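Local coordinates for protein glycoside hydrolase family 43 (Halothermothrix orenii, PDB 4QQS) that hydrolyses glycosidic bonds, with alpha-L-arabinofuranosidase activity, and probably takes part in xylan degradation, at residues Asn7-Ile12 with Val287-Leu292; Gly16-Leu21 with Phe269-Thr274; Lys143-Asn148 with Asp189-Asn194; Ile153-Ile158 with Ala177-Gln182. All coordinates share one frame; numbering follows the deposited sequence.

In the fold
The fold is a five-bladed beta-propeller. Contacts 1 and 2 join its two ends: residues 7-12 and 16-21 come first in the chain and meet strands 285-295 and 268-275, so the first and last blades are brought together. Those two strands are neighbours in one sheet, and the contact centres are about 8 Å apart. Contacts 3 and 4 fall mid-chain, with 153-158 and 177-182 lying between 143-148 and 189-194. They touch, with centres about 7 Å apart; strands 153-162 and 191-202, one from each, are neighbours in the same sheet. The two groups are about 22 to 28 Å apart between centres. Contact 2 holds the predicted proton acceptor, and contacts 3 and 4 approach the predicted proton donor.

Contact 1: Asn7-Ile12 with Val287-Leu292; sequences NPVGGI and VNIDRL
This contact belongs to the closure of the five-bladed beta-propeller, where the loop ahead of the first blade meets strand 285-295 of the last. The loop adds no strand to the sheet. Instead the amide of Asn7 works like a strand partner and grips the backbone of Ile289 at two points. Ile289 N donates to Asn7 OD1 at 2.9 Å, from 29° above the carbonyl plane. Asn7 ND2 donates to Ile289 O at 2.8 Å, and this bond lies in the plane of both groups. The two bonds fix the rotation of the amide. CG of Asn7 is anti to its carbonyl carbon (chi1 -78°), which turns the amide to the strand. Thr305 O takes a further bond from Asn7 ND2. The amide of Asn288 crosses that of Asn7, with planes 76° apart. Asn288 ND2 is bonded to Thr274 OG1 and Tyr272 O. A cis peptide bond precedes Pro8, next to Asn288. Beyond it, apolar side chains pack on the strand. The side chain of Val9 crosses that of Ile289, with Val9 CG2 3.9 Å from Ile289 CG2. Ile12 CB lies alongside Val287 CG2 at 4.0 Å. Val287 N makes a weak bond to Ile12 O, 3.5 Å long. Water 1 bridges loop and strand: it accepts from Ile12 N at 2.9 Å and sits 2.7 Å from Val9 O and 3.0 Å from Val287 O.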
loop_
_atom_site.group_PDB
_atom_site.type_symbol
_atom_site.label_atom_id
_atom_site.label_comp_id
_atom_site.label_asym_id
_atom_site.label_seq_id
_atom_site.Cartn_x
_atom_site.Cartn_y
_atom_site.Cartn_z
ATOM N N ASN A 7 -4.849 -17.554 7.662
ATOM C CA ASN A 7 -4.798 -16.864 6.391
ATOM C C ASN A 7 -5.232 -17.788 5.267
ATOM O O ASN A 7 -5.065 -19.000 5.367
ATOM C CB ASN A 7 -3.377 -16.383 6.103
ATOM C CG ASN A 7 -3.011 -15.140 6.866
ATOM O OD1 ASN A 7 -3.812 -14.206 6.984
ATOM N ND2 ASN A 7 -1.782 -15.099 7.361
ATOM N N PRO A 8 -5.761 -17.220 4.181
ATOM C CA PRO A 8 -6.068 -15.798 3.998
ATOM C C PRO A 8 -7.327 -15.385 4.771
ATOM O O PRO A 8 -8.337 -16.059 4.680
ATOM C CB PRO A 8 -6.321 -15.688 2.486
ATOM C CG PRO A 8 -5.697 -16.911 1.898
ATOM C CD PRO A 8 -5.908 -17.970 2.922
ATOM N N VAL A 9 -7.284 -14.284 5.511
ATOM C CA VAL A 9 -8.405 -13.886 6.353
ATOM C C VAL A 9 -9.508 -13.205 5.552
ATOM O O VAL A 9 -9.240 -12.327 4.725
ATOM C CB VAL A 9 -7.981 -12.985 7.536
ATOM C CG1 VAL A 9 -7.126 -13.763 8.512
ATOM C CG2 VAL A 9 -7.277 -11.727 7.057
ATOM N N GLY A 10 -10.745 -13.626 5.790
ATOM C CA GLY A 10 -11.895 -12.993 5.183
ATOM C C GLY A 10 -12.334 -13.595 3.865
ATOM O O GLY A 10 -13.413 -13.259 3.364
ATOM N N GLY A 11 -11.494 -14.441 3.272
ATOM C CA GLY A 11 -11.817 -15.048 1.999
ATOM C C GLY A 11 -12.028 -14.033 0.895
ATOM O O GLY A 11 -12.853 -14.232 0.003
ATOM N N ILE A 12 -11.278 -12.942 0.956
ATOM C CA ILE A 12 -11.411 -11.870 -0.004
ATOM C C ILE A 12 -10.449 -12.119 -1.153
ATOM O O ILE A 12 -9.238 -12.100 -0.960
ATOM C CB ILE A 12 -11.091 -10.520 0.646
ATOM C CG1 ILE A 12 -12.048 -10.241 1.807
ATOM C CG2 ILE A 12 -11.178 -9.404 -0.379
ATOM C CD1 ILE A 12 -11.594 -9.111 2.684
ATOM N N VAL A 287 -6.283 -11.457 0.736
ATOM C CA VAL A 287 -5.842 -10.702 1.893
ATOM C C VAL A 287 -5.326 -11.606 3.009
ATOM O O VAL A 287 -5.924 -12.647 3.307
ATOM C CB VAL A 287 -7.019 -9.848 2.424
ATOM C CG1 VAL A 287 -6.619 -9.067 3.661
ATOM C CG2 VAL A 287 -7.529 -8.891 1.350
ATOM N N ASN A 288 -4.239 -11.176 3.648
ATOM C CA ASN A 288 -3.583 -11.898 4.736
ATOM C C ASN A 288 -3.135 -10.918 5.796
ATOM O O ASN A 288 -2.886 -9.744 5.501
ATOM C CB ASN A 288 -2.337 -12.626 4.246
ATOM C CG ASN A 288 -2.615 -13.527 3.078
ATOM O OD1 ASN A 288 -2.976 -14.689 3.240
ATOM N ND2 ASN A 288 -2.523 -12.977 1.889
ATOM N N ILE A 289 -2.994 -11.408 7.025
ATOM C CA ILE A 289 -2.390 -10.634 8.102
ATOM C C ILE A 289 -1.321 -11.460 8.794
ATOM O O ILE A 289 -1.385 -12.696 8.820
ATOM C CB ILE A 289 -3.432 -10.141 9.140
ATOM C CG1 ILE A 289 -4.015 -11.301 9.956
ATOM C CG2 ILE A 289 -4.525 -9.320 8.442
ATOM C CD1 ILE A 289 -4.996 -10.850 11.005
ATOM N N ASP A 290 -0.330 -10.795 9.376
ATOM C CA ASP A 290 0.612 -11.484 10.248
ATOM C C ASP A 290 1.281 -10.474 11.172
ATOM O O ASP A 290 1.267 -9.269 10.925
ATOM C CB ASP A 290 1.662 -12.290 9.446
ATOM C CG ASP A 290 1.222 -13.720 9.122
ATOM O OD1 ASP A 290 0.726 -14.429 10.030
ATOM O OD2 ASP A 290 1.430 -14.152 7.954
ATOM N N ARG A 291 1.863 -10.979 12.254
ATOM C CA ARG A 291 2.470 -10.129 13.263
ATOM C C ARG A 291 3.761 -9.493 12.769
ATOM O O ARG A 291 4.592 -10.158 12.165
ATOM C CB ARG A 291 2.712 -10.931 14.542
ATOM C CG ARG A 291 1.412 -11.210 15.275
ATOM C CD ARG A 291 1.592 -12.064 16.549
ATOM N NE ARG A 291 0.373 -11.955 17.353
ATOM C CZ ARG A 291 -0.733 -12.676 17.194
ATOM N NH1 ARG A 291 -0.781 -13.697 16.352
ATOM N NH2 ARG A 291 -1.801 -12.381 17.918
ATOM N N LEU A 292 3.885 -8.202 13.064
ATOM C CA LEU A 292 5.010 -7.361 12.681
ATOM C C LEU A 292 5.612 -6.808 13.968
ATOM O O LEU A 292 4.875 -6.367 14.847
ATOM C CB LEU A 292 4.480 -6.205 11.834
ATOM C CG LEU A 292 5.499 -5.236 11.264
ATOM C CD1 LEU A 292 6.289 -5.910 10.154
ATOM C CD2 LEU A 292 4.809 -4.006 10.728
HETATM O O HOH W 1 -8.685 -13.053 2.177
#

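Contact 2: Gly16-Leu21 with Phe269-Thr274; sequences GDPYVL and FVVYHT
The side chains of His273 and Asp17 run abreast, with ring and carboxylate planes 53° apart. Asp17 is the predicted proton acceptor of the active site. The bond from His273 NE2 to Asp17 OD2 is weak, at 3.5 Å. Water 2 lies beside both groups: it donates to Asp17 OD2 at 2.8 Å and sits at the imidazole edge, in its plane. The backbone of Asp17 also meets the ring edge, with Asp17 N 3.0 Å from His273 CD2. Thr32 OG1 bonds the other carboxylate oxygen, OD1, so the group is held from two sides. Such neighbours would probably help to keep Asp17 ionised. Pro18 crosses His273 at about a right angle, with Pro18 CD 3.8 Å from His273 CD2. Further along, Val271 CG1 meets Pro18 CB at 4.0 Å and Val20 CG2 at 3.9 Å. The strands run nearly antiparallel, at 163°, but share no backbone hydrogen bond. They belong to different blades. Ser258 OG bonds both Pro18 O and Val20 N. Strand 16-23 pairs with strand 26-32 in the first blade, and strand 268-275 lies between strands 257-261 and 285-295 in the last.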
loop_
_atom_site.group_PDB
_atom_site.type_symbol
_atom_site.label_atom_id
_atom_site.label_comp_id
_atom_site.label_asym_id
_atom_site.label_seq_id
_atom_site.Cartn_x
_atom_site.Cartn_y
_atom_site.Cartn_z
ATOM N N GLY A 16 -6.147 -6.682 -4.963
ATOM C CA GLY A 16 -4.742 -6.480 -4.679
ATOM C C GLY A 16 -4.610 -5.296 -3.740
ATOM O O GLY A 16 -5.540 -4.514 -3.583
ATOM N N ASP A 17 -3.459 -5.155 -3.111
ATOM C CA ASP A 17 -3.035 -3.902 -2.511
ATOM C C ASP A 17 -3.915 -3.533 -1.308
ATOM O O ASP A 17 -4.550 -2.483 -1.271
ATOM C CB ASP A 17 -3.011 -2.795 -3.568
ATOM C CG ASP A 17 -2.355 -3.243 -4.872
ATOM O OD1 ASP A 17 -2.903 -2.908 -5.952
ATOM O OD2 ASP A 17 -1.314 -3.921 -4.815
ATOM N N PRO A 18 -3.962 -4.408 -0.303
ATOM C CA PRO A 18 -4.891 -4.180 0.810
ATOM C C PRO A 18 -4.421 -3.116 1.791
ATOM O O PRO A 18 -3.366 -3.263 2.396
ATOM C CB PRO A 18 -4.934 -5.546 1.492
ATOM C CG PRO A 18 -3.589 -6.127 1.237
ATOM C CD PRO A 18 -3.275 -5.706 -0.173
ATOM N N TYR A 19 -5.234 -2.090 1.976
ATOM C CA TYR A 19 -4.914 -1.010 2.895
ATOM C C TYR A 19 -5.934 -1.022 4.018
ATOM O O TYR A 19 -7.117 -0.891 3.751
ATOM C CB TYR A 19 -4.945 0.337 2.167
ATOM C CG TYR A 19 -4.592 1.463 3.103
ATOM C CD1 TYR A 19 -5.552 2.001 3.936
ATOM C CD2 TYR A 19 -3.309 1.951 3.192
ATOM C CE1 TYR A 19 -5.266 2.999 4.818
ATOM C CE2 TYR A 19 -3.006 2.990 4.078
ATOM C CZ TYR A 19 -4.004 3.497 4.887
ATOM O OH TYR A 19 -3.769 4.513 5.781
ATOM N N VAL A 20 -5.483 -1.135 5.268
ATOM C CA VAL A 20 -6.378 -1.118 6.413
ATOM C C VAL A 20 -6.165 0.120 7.246
ATOM O O VAL A 20 -5.037 0.429 7.628
ATOM C CB VAL A 20 -6.231 -2.370 7.288
ATOM C CG1 VAL A 20 -7.052 -2.245 8.568
ATOM C CG2 VAL A 20 -6.634 -3.596 6.494
ATOM N N LEU A 21 -7.270 0.792 7.549
ATOM C CA LEU A 21 -7.304 1.867 8.527
ATOM C C LEU A 21 -8.151 1.448 9.717
ATOM O O LEU A 21 -9.266 0.971 9.573
ATOM C CB LEU A 21 -7.892 3.138 7.924
ATOM C CG LEU A 21 -7.885 4.339 8.877
ATOM C CD1 LEU A 21 -6.457 4.730 9.310
ATOM C CD2 LEU A 21 -8.587 5.511 8.238
ATOM N N PHE A 269 0.192 -5.518 13.114
ATOM C CA PHE A 269 -0.013 -6.481 12.044
ATOM C C PHE A 269 0.328 -5.854 10.703
ATOM O O PHE A 269 -0.074 -4.726 10.405
ATOM C CB PHE A 269 -1.463 -6.976 12.009
ATOM C CG PHE A 269 -1.730 -8.068 13.006
ATOM C CD1 PHE A 269 -1.963 -7.769 14.340
ATOM C CD2 PHE A 269 -1.682 -9.392 12.621
ATOM C CE1 PHE A 269 -2.153 -8.776 15.266
ATOM C CE2 PHE A 269 -1.862 -10.399 13.551
ATOM C CZ PHE A 269 -2.099 -10.084 14.866
ATOM N N VAL A 270 1.040 -6.627 9.890
ATOM C CA VAL A 270 1.168 -6.344 8.478
ATOM C C VAL A 270 -0.024 -6.981 7.763
ATOM O O VAL A 270 -0.425 -8.105 8.076
ATOM C CB VAL A 270 2.525 -6.871 7.911
ATOM C CG1 VAL A 270 2.722 -8.375 8.123
ATOM C CG2 VAL A 270 2.673 -6.518 6.459
ATOM N N VAL A 271 -0.610 -6.226 6.838
ATOM C CA VAL A 271 -1.728 -6.669 6.024
ATOM C C VAL A 271 -1.204 -6.690 4.595
ATOM O O VAL A 271 -0.730 -5.676 4.103
ATOM C CB VAL A 271 -2.930 -5.727 6.137
ATOM C CG1 VAL A 271 -4.085 -6.286 5.323
ATOM C CG2 VAL A 271 -3.339 -5.519 7.608
ATOM N N TYR A 272 -1.247 -7.844 3.940
ATOM C CA TYR A 272 -0.572 -8.029 2.665
ATOM C C TYR A 272 -1.356 -8.981 1.783
ATOM O O TYR A 272 -2.161 -9.774 2.274
ATOM C CB TYR A 272 0.865 -8.547 2.882
ATOM C CG TYR A 272 0.942 -9.891 3.570
ATOM C CD1 TYR A 272 0.829 -10.007 4.951
ATOM C CD2 TYR A 272 1.115 -11.045 2.828
ATOM C CE1 TYR A 272 0.891 -11.252 5.580
ATOM C CE2 TYR A 272 1.189 -12.295 3.447
ATOM C CZ TYR A 272 1.065 -12.395 4.817
ATOM O OH TYR A 272 1.128 -13.650 5.383
ATOM N N HIS A 273 -1.118 -8.907 0.480
ATOM C CA HIS A 273 -1.760 -9.844 -0.421
ATOM C C HIS A 273 -0.829 -10.982 -0.804
ATOM O O HIS A 273 0.376 -10.874 -0.685
ATOM C CB HIS A 273 -2.347 -9.166 -1.652
ATOM C CG HIS A 273 -1.368 -8.548 -2.597
ATOM N ND1 HIS A 273 -0.261 -9.147 -3.170
ATOM C CD2 HIS A 273 -1.455 -7.320 -3.134
ATOM C CE1 HIS A 273 0.299 -8.268 -4.001
ATOM N NE2 HIS A 273 -0.421 -7.168 -4.002
ATOM N N THR A 274 -1.437 -12.087 -1.225
ATOM C CA THR A 274 -0.734 -13.197 -1.870
ATOM C C THR A 274 -1.582 -13.663 -3.054
ATOM O O THR A 274 -2.761 -13.341 -3.152
ATOM C CB THR A 274 -0.520 -14.384 -0.914
ATOM O OG1 THR A 274 -1.786 -14.793 -0.391
ATOM C CG2 THR A 274 0.415 -14.029 0.220
HETATM O O HOH W 2 0.469 -5.206 -6.485
#

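Contact 3: Lys143-Asn148 with Asp189-Asn194; sequences KDCSEN and DAWQWN
One cysteine sulfur touches two tryptophans, and no direct hydrogen bond joins the segments. The first torsion of Cys145 sets SG in the gap between the backbone N and the carbonyl carbon (chi1 60°), and this brings it against both indoles. It meets Trp191 at the edge of the six-membered ring, 3.6 Å from Trp191 CE3. The ring centroid of Trp191 is 4.8 Å from SG, which lies 85° off the ring normal and so in the plane. Trp193 is met differently. Its NE1 is 3.4 Å from Cys145 SG, and the sulfur lies oblique to the five-membered ring, 51° off the normal. Both are sulfur-aromatic contacts. An Asx turn shapes the loop around the cysteine. Asp144 OD2 accepts from Ser146 N at 3.0 Å, from above the carboxylate plane. The same oxygen takes a bond from Ser146 OG at 2.7 Å on its anti lone pair. Water 3 donates to Asp144 OD1 at 3.0 Å and accepts a weak bond from Trp193 NE1, lying in the plane of that ring. Cys145 N is bonded to Ser156 OG, and Trp191 stacks on His154. The side chain of Trp193 comes about 4 Å from that of Glu195, the predicted proton donor. This places the contact beside the active site of a family 43 propeller, with Trp193 probably part of its wall.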
loop_
_atom_site.group_PDB
_atom_site.type_symbol
_atom_site.label_atom_id
_atom_site.label_comp_id
_atom_site.label_asym_id
_atom_site.label_seq_id
_atom_site.Cartn_x
_atom_site.Cartn_y
_atom_site.Cartn_z
ATOM N N LYS A 143 6.907 6.555 -9.393
ATOM C CA LYS A 143 7.072 6.934 -10.796
ATOM C C LYS A 143 7.167 5.620 -11.557
ATOM O O LYS A 143 8.150 4.912 -11.466
ATOM C CB LYS A 143 8.328 7.796 -10.951
ATOM C CG LYS A 143 8.502 8.452 -12.309
ATOM C CD LYS A 143 9.770 9.326 -12.350
ATOM C CE LYS A 143 9.806 10.199 -13.585
ATOM N NZ LYS A 143 11.079 10.902 -13.785
ATOM N N ASP A 144 6.055 5.269 -12.212
ATOM C CA ASP A 144 5.823 3.911 -12.672
ATOM C C ASP A 144 6.654 3.513 -13.888
ATOM O O ASP A 144 6.828 4.285 -14.835
ATOM C CB ASP A 144 4.337 3.746 -12.987
ATOM C CG ASP A 144 3.961 2.317 -13.325
ATOM O OD1 ASP A 144 3.937 1.474 -12.406
ATOM O OD2 ASP A 144 3.678 2.060 -14.516
ATOM N N CYS A 145 7.137 2.274 -13.856
ATOM C CA CYS A 145 7.923 1.673 -14.931
ATOM C C CYS A 145 7.322 1.799 -16.326
ATOM O O CYS A 145 8.083 1.832 -17.289
ATOM C CB CYS A 145 8.167 0.199 -14.612
ATOM S SG CYS A 145 6.677 -0.772 -14.438
ATOM N N SER A 146 5.996 1.879 -16.446
ATOM C CA SER A 146 5.364 1.958 -17.756
ATOM C C SER A 146 5.924 3.100 -18.581
ATOM O O SER A 146 6.016 2.963 -19.790
ATOM C CB SER A 146 3.846 2.112 -17.621
ATOM O OG SER A 146 3.491 3.260 -16.879
ATOM N N GLU A 147 6.278 4.213 -17.943
ATOM C CA GLU A 147 6.768 5.389 -18.648
ATOM C C GLU A 147 8.075 5.915 -18.071
ATOM O O GLU A 147 8.444 7.058 -18.307
ATOM C CB GLU A 147 5.713 6.503 -18.639
ATOM C CG GLU A 147 4.381 6.097 -19.218
ATOM C CD GLU A 147 3.485 7.286 -19.472
ATOM O OE1 GLU A 147 2.535 7.527 -18.711
ATOM O OE2 GLU A 147 3.725 8.006 -20.455
ATOM N N ASN A 148 8.795 5.083 -17.335
ATOM C CA ASN A 148 10.043 5.491 -16.682
ATOM C C ASN A 148 11.136 4.535 -17.105
ATOM O O ASN A 148 11.180 3.406 -16.633
ATOM C CB ASN A 148 9.838 5.466 -15.164
ATOM C CG ASN A 148 10.879 6.248 -14.403
ATOM O OD1 ASN A 148 11.471 7.208 -14.914
ATOM N ND2 ASN A 148 11.051 5.900 -13.145
ATOM N N ASP A 189 16.962 -7.726 -14.453
ATOM C CA ASP A 189 15.769 -7.839 -15.293
ATOM C C ASP A 189 15.535 -6.560 -16.124
ATOM O O ASP A 189 15.931 -5.454 -15.739
ATOM C CB ASP A 189 14.503 -8.074 -14.436
ATOM C CG ASP A 189 14.525 -9.383 -13.656
ATOM O OD1 ASP A 189 15.187 -10.329 -14.119
ATOM O OD2 ASP A 189 13.866 -9.465 -12.585
ATOM N N ALA A 190 14.815 -6.705 -17.230
ATOM C CA ALA A 190 14.487 -5.567 -18.091
ATOM C C ALA A 190 13.446 -4.613 -17.491
ATOM O O ALA A 190 13.379 -3.438 -17.877
ATOM C CB ALA A 190 13.993 -6.078 -19.443
ATOM N N TRP A 191 12.622 -5.168 -16.604
ATOM C CA TRP A 191 11.610 -4.434 -15.856
ATOM C C TRP A 191 11.932 -4.653 -14.390
ATOM O O TRP A 191 12.176 -5.798 -13.976
ATOM C CB TRP A 191 10.213 -4.980 -16.187
ATOM C CG TRP A 191 9.759 -4.620 -17.563
ATOM C CD1 TRP A 191 10.205 -5.148 -18.739
ATOM C CD2 TRP A 191 8.776 -3.638 -17.910
ATOM N NE1 TRP A 191 9.575 -4.541 -19.794
ATOM C CE2 TRP A 191 8.693 -3.607 -19.316
ATOM C CE3 TRP A 191 7.961 -2.779 -17.171
ATOM C CZ2 TRP A 191 7.833 -2.741 -19.999
ATOM C CZ3 TRP A 191 7.111 -1.929 -17.848
ATOM C CH2 TRP A 191 7.059 -1.907 -19.241
ATOM N N GLN A 192 11.911 -3.579 -13.603
ATOM C CA GLN A 192 12.292 -3.636 -12.189
ATOM C C GLN A 192 11.380 -2.740 -11.378
ATOM O O GLN A 192 11.000 -1.654 -11.830
ATOM C CB GLN A 192 13.742 -3.182 -12.000
ATOM C CG GLN A 192 14.744 -4.000 -12.798
ATOM C CD GLN A 192 16.163 -3.568 -12.590
ATOM O OE1 GLN A 192 16.483 -2.902 -11.608
ATOM N NE2 GLN A 192 17.038 -3.991 -13.496
ATOM N N TRP A 193 11.031 -3.186 -10.176
ATOM C CA TRP A 193 10.078 -2.470 -9.344
ATOM C C TRP A 193 10.515 -2.264 -7.907
ATOM O O TRP A 193 10.935 -3.208 -7.238
ATOM C CB TRP A 193 8.755 -3.243 -9.247
ATOM C CG TRP A 193 8.036 -3.482 -10.520
ATOM C CD1 TRP A 193 7.014 -2.763 -11.032
ATOM C CD2 TRP A 193 8.265 -4.574 -11.435
ATOM N NE1 TRP A 193 6.584 -3.341 -12.203
ATOM C CE2 TRP A 193 7.346 -4.448 -12.477
ATOM C CE3 TRP A 193 9.166 -5.652 -11.454
ATOM C CZ2 TRP A 193 7.307 -5.349 -13.548
ATOM C CZ3 TRP A 193 9.121 -6.545 -12.496
ATOM C CH2 TRP A 193 8.207 -6.382 -13.533
ATOM N N ASN A 194 10.334 -1.033 -7.429
ATOM C CA ASN A 194 10.083 -0.771 -6.013
ATOM C C ASN A 194 8.744 -0.040 -5.983
ATOM O O ASN A 194 8.602 1.026 -6.607
ATOM C CB ASN A 194 11.136 0.130 -5.352
ATOM C CG ASN A 194 12.470 -0.543 -5.000
ATOM O OD1 ASN A 194 13.362 0.151 -4.517
ATOM N ND2 ASN A 194 12.617 -1.847 -5.210
HETATM O O HOH W 3 3.909 -1.432 -12.921
#

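Contact 4: Ile153-Ile158 with Ala177-Gln182; sequences IHISQI and AIQPSQ
A classic beta bulge marks the tight end of this contact, where Ala177 and Ile178 together stand opposite Ile158. Strand 153-162 belongs to the five-bladed propeller and also runs parallel to strand 191-202. The side chain of its Ser156 comes about 5 Å from that of Glu195, the predicted proton donor. Ile158 O accepts from two successive backbone groups, Ala177 N at 2.8 Å and Ile178 N at 3.2 Å. In return Ile158 N donates to Ile178 O at 2.9 Å, almost in line with the carbonyl. Ile158 and Ile178 thus form an antiparallel hydrogen-bonded pair. Their side chains lie alongside each other on the same face, CD1 to CD1 3.9 Å apart. This face is buried: Tyr210 touches both isoleucines, and Met208 and Trp234 touch Ile178. Past the bulge the second segment becomes a loop. This is the looser, solvent side, with Gln179 and Pro180 partly exposed and Ser181 exposed. Pro180 still packs closely, with its CD 3.3 Å from Ser156 O. Ile155 and the proline ring pass head to tail, Ile155 CG1 3.8 Å from Pro180 CD. Buried Gln157 reaches out to this side, its amide plane 40° from that of Gln179. Tyr159 OH and Asn148 ND2 hold Gln157 OE1. Gln157 NE2 donates to Gln179 OE1 at 2.9 Å, from 53° above the plane of the accepting carbonyl.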
loop_
_atom_site.group_PDB
_atom_site.type_symbol
_atom_site.label_atom_id
_atom_site.label_comp_id
_atom_site.label_asym_id
_atom_site.label_seq_id
_atom_site.Cartn_x
_atom_site.Cartn_y
_atom_site.Cartn_z
ATOM N N ILE A 153 16.309 0.327 -18.652
ATOM C CA ILE A 153 15.467 -0.455 -17.756
ATOM C C ILE A 153 14.144 0.272 -17.537
ATOM O O ILE A 153 14.149 1.462 -17.214
ATOM C CB ILE A 153 16.163 -0.643 -16.387
ATOM C CG1 ILE A 153 17.572 -1.214 -16.557
ATOM C CG2 ILE A 153 15.339 -1.527 -15.474
ATOM C CD1 ILE A 153 17.634 -2.511 -17.338
ATOM N N HIS A 154 13.022 -0.432 -17.695
ATOM C CA HIS A 154 11.728 0.107 -17.274
ATOM C C HIS A 154 11.662 -0.074 -15.773
ATOM O O HIS A 154 11.651 -1.209 -15.291
ATOM C CB HIS A 154 10.574 -0.659 -17.916
ATOM C CG HIS A 154 10.256 -0.235 -19.317
ATOM N ND1 HIS A 154 10.943 -0.705 -20.411
ATOM C CD2 HIS A 154 9.310 0.602 -19.809
ATOM C CE1 HIS A 154 10.439 -0.186 -21.518
ATOM N NE2 HIS A 154 9.443 0.610 -21.181
ATOM N N ILE A 155 11.639 1.025 -15.026
ATOM C CA ILE A 155 11.906 0.965 -13.597
ATOM C C ILE A 155 10.915 1.796 -12.803
ATOM O O ILE A 155 10.690 2.973 -13.108
ATOM C CB ILE A 155 13.382 1.387 -13.311
ATOM C CG1 ILE A 155 13.757 1.178 -11.848
ATOM C CG2 ILE A 155 13.672 2.798 -13.782
ATOM C CD1 ILE A 155 15.271 1.176 -11.619
ATOM N N SER A 156 10.305 1.166 -11.801
ATOM C CA SER A 156 9.469 1.873 -10.843
ATOM C C SER A 156 10.311 2.343 -9.672
ATOM O O SER A 156 10.984 1.539 -9.021
ATOM C CB SER A 156 8.318 0.997 -10.354
ATOM O OG SER A 156 7.349 0.832 -11.376
ATOM N N GLN A 157 10.296 3.652 -9.440
ATOM C CA GLN A 157 11.035 4.309 -8.364
ATOM C C GLN A 157 10.062 4.934 -7.373
ATOM O O GLN A 157 8.999 5.411 -7.779
ATOM C CB GLN A 157 11.883 5.449 -8.930
ATOM C CG GLN A 157 12.852 5.089 -10.030
ATOM C CD GLN A 157 13.488 6.350 -10.580
ATOM O OE1 GLN A 157 12.787 7.224 -11.087
ATOM N NE2 GLN A 157 14.799 6.486 -10.422
ATOM N N ILE A 158 10.434 4.954 -6.093
ATOM C CA ILE A 158 9.641 5.638 -5.081
ATOM C C ILE A 158 10.246 6.995 -4.766
ATOM O O ILE A 158 11.426 7.074 -4.426
ATOM C CB ILE A 158 9.510 4.785 -3.810
ATOM C CG1 ILE A 158 8.717 3.510 -4.114
ATOM C CG2 ILE A 158 8.840 5.570 -2.679
ATOM C CD1 ILE A 158 8.841 2.422 -3.052
ATOM N N ALA A 177 13.508 8.445 -3.188
ATOM C CA ALA A 177 13.673 7.718 -1.934
ATOM C C ALA A 177 14.443 6.431 -2.184
ATOM O O ALA A 177 15.577 6.292 -1.724
ATOM C CB ALA A 177 12.334 7.452 -1.278
ATOM N N ILE A 178 13.858 5.513 -2.954
ATOM C CA ILE A 178 14.489 4.237 -3.266
ATOM C C ILE A 178 14.129 3.808 -4.675
ATOM O O ILE A 178 13.085 4.169 -5.215
ATOM C CB ILE A 178 14.127 3.115 -2.268
ATOM C CG1 ILE A 178 12.623 2.874 -2.208
ATOM C CG2 ILE A 178 14.698 3.411 -0.897
ATOM C CD1 ILE A 178 12.233 1.632 -1.400
ATOM N N GLN A 179 15.014 3.009 -5.258
ATOM C CA GLN A 179 14.761 2.352 -6.530
ATOM C C GLN A 179 15.462 1.004 -6.487
ATOM O O GLN A 179 16.374 0.800 -5.682
ATOM C CB GLN A 179 15.273 3.183 -7.705
ATOM C CG GLN A 179 16.778 3.313 -7.731
ATOM C CD GLN A 179 17.267 4.190 -8.851
ATOM O OE1 GLN A 179 16.607 4.340 -9.873
ATOM N NE2 GLN A 179 18.428 4.792 -8.656
ATOM N N PRO A 180 15.064 0.061 -7.354
ATOM C CA PRO A 180 15.705 -1.252 -7.344
ATOM C C PRO A 180 17.227 -1.164 -7.318
ATOM O O PRO A 180 17.841 -0.479 -8.147
ATOM C CB PRO A 180 15.158 -1.902 -8.619
ATOM C CG PRO A 180 13.759 -1.348 -8.683
ATOM C CD PRO A 180 13.895 0.090 -8.255
ATOM N N SER A 181 17.824 -1.872 -6.363
ATOM C CA SER A 181 19.245 -1.729 -6.087
ATOM C C SER A 181 19.864 -2.973 -5.454
ATOM O O SER A 181 21.042 -3.232 -5.676
ATOM C CB SER A 181 19.497 -0.494 -5.212
ATOM O OG SER A 181 18.898 -0.639 -3.947
ATOM N N GLN A 182 19.104 -3.740 -4.686
ATOM C CA GLN A 182 19.618 -4.932 -4.015
ATOM C C GLN A 182 19.403 -6.162 -4.885
ATOM O O GLN A 182 18.462 -6.215 -5.676
ATOM C CB GLN A 182 18.902 -5.136 -2.671
ATOM C CG GLN A 182 19.138 -4.039 -1.661
ATOM C CD GLN A 182 18.430 -4.309 -0.354
ATOM O OE1 GLN A 182 17.209 -4.394 -0.305
ATOM N NE2 GLN A 182 19.194 -4.491 0.703
#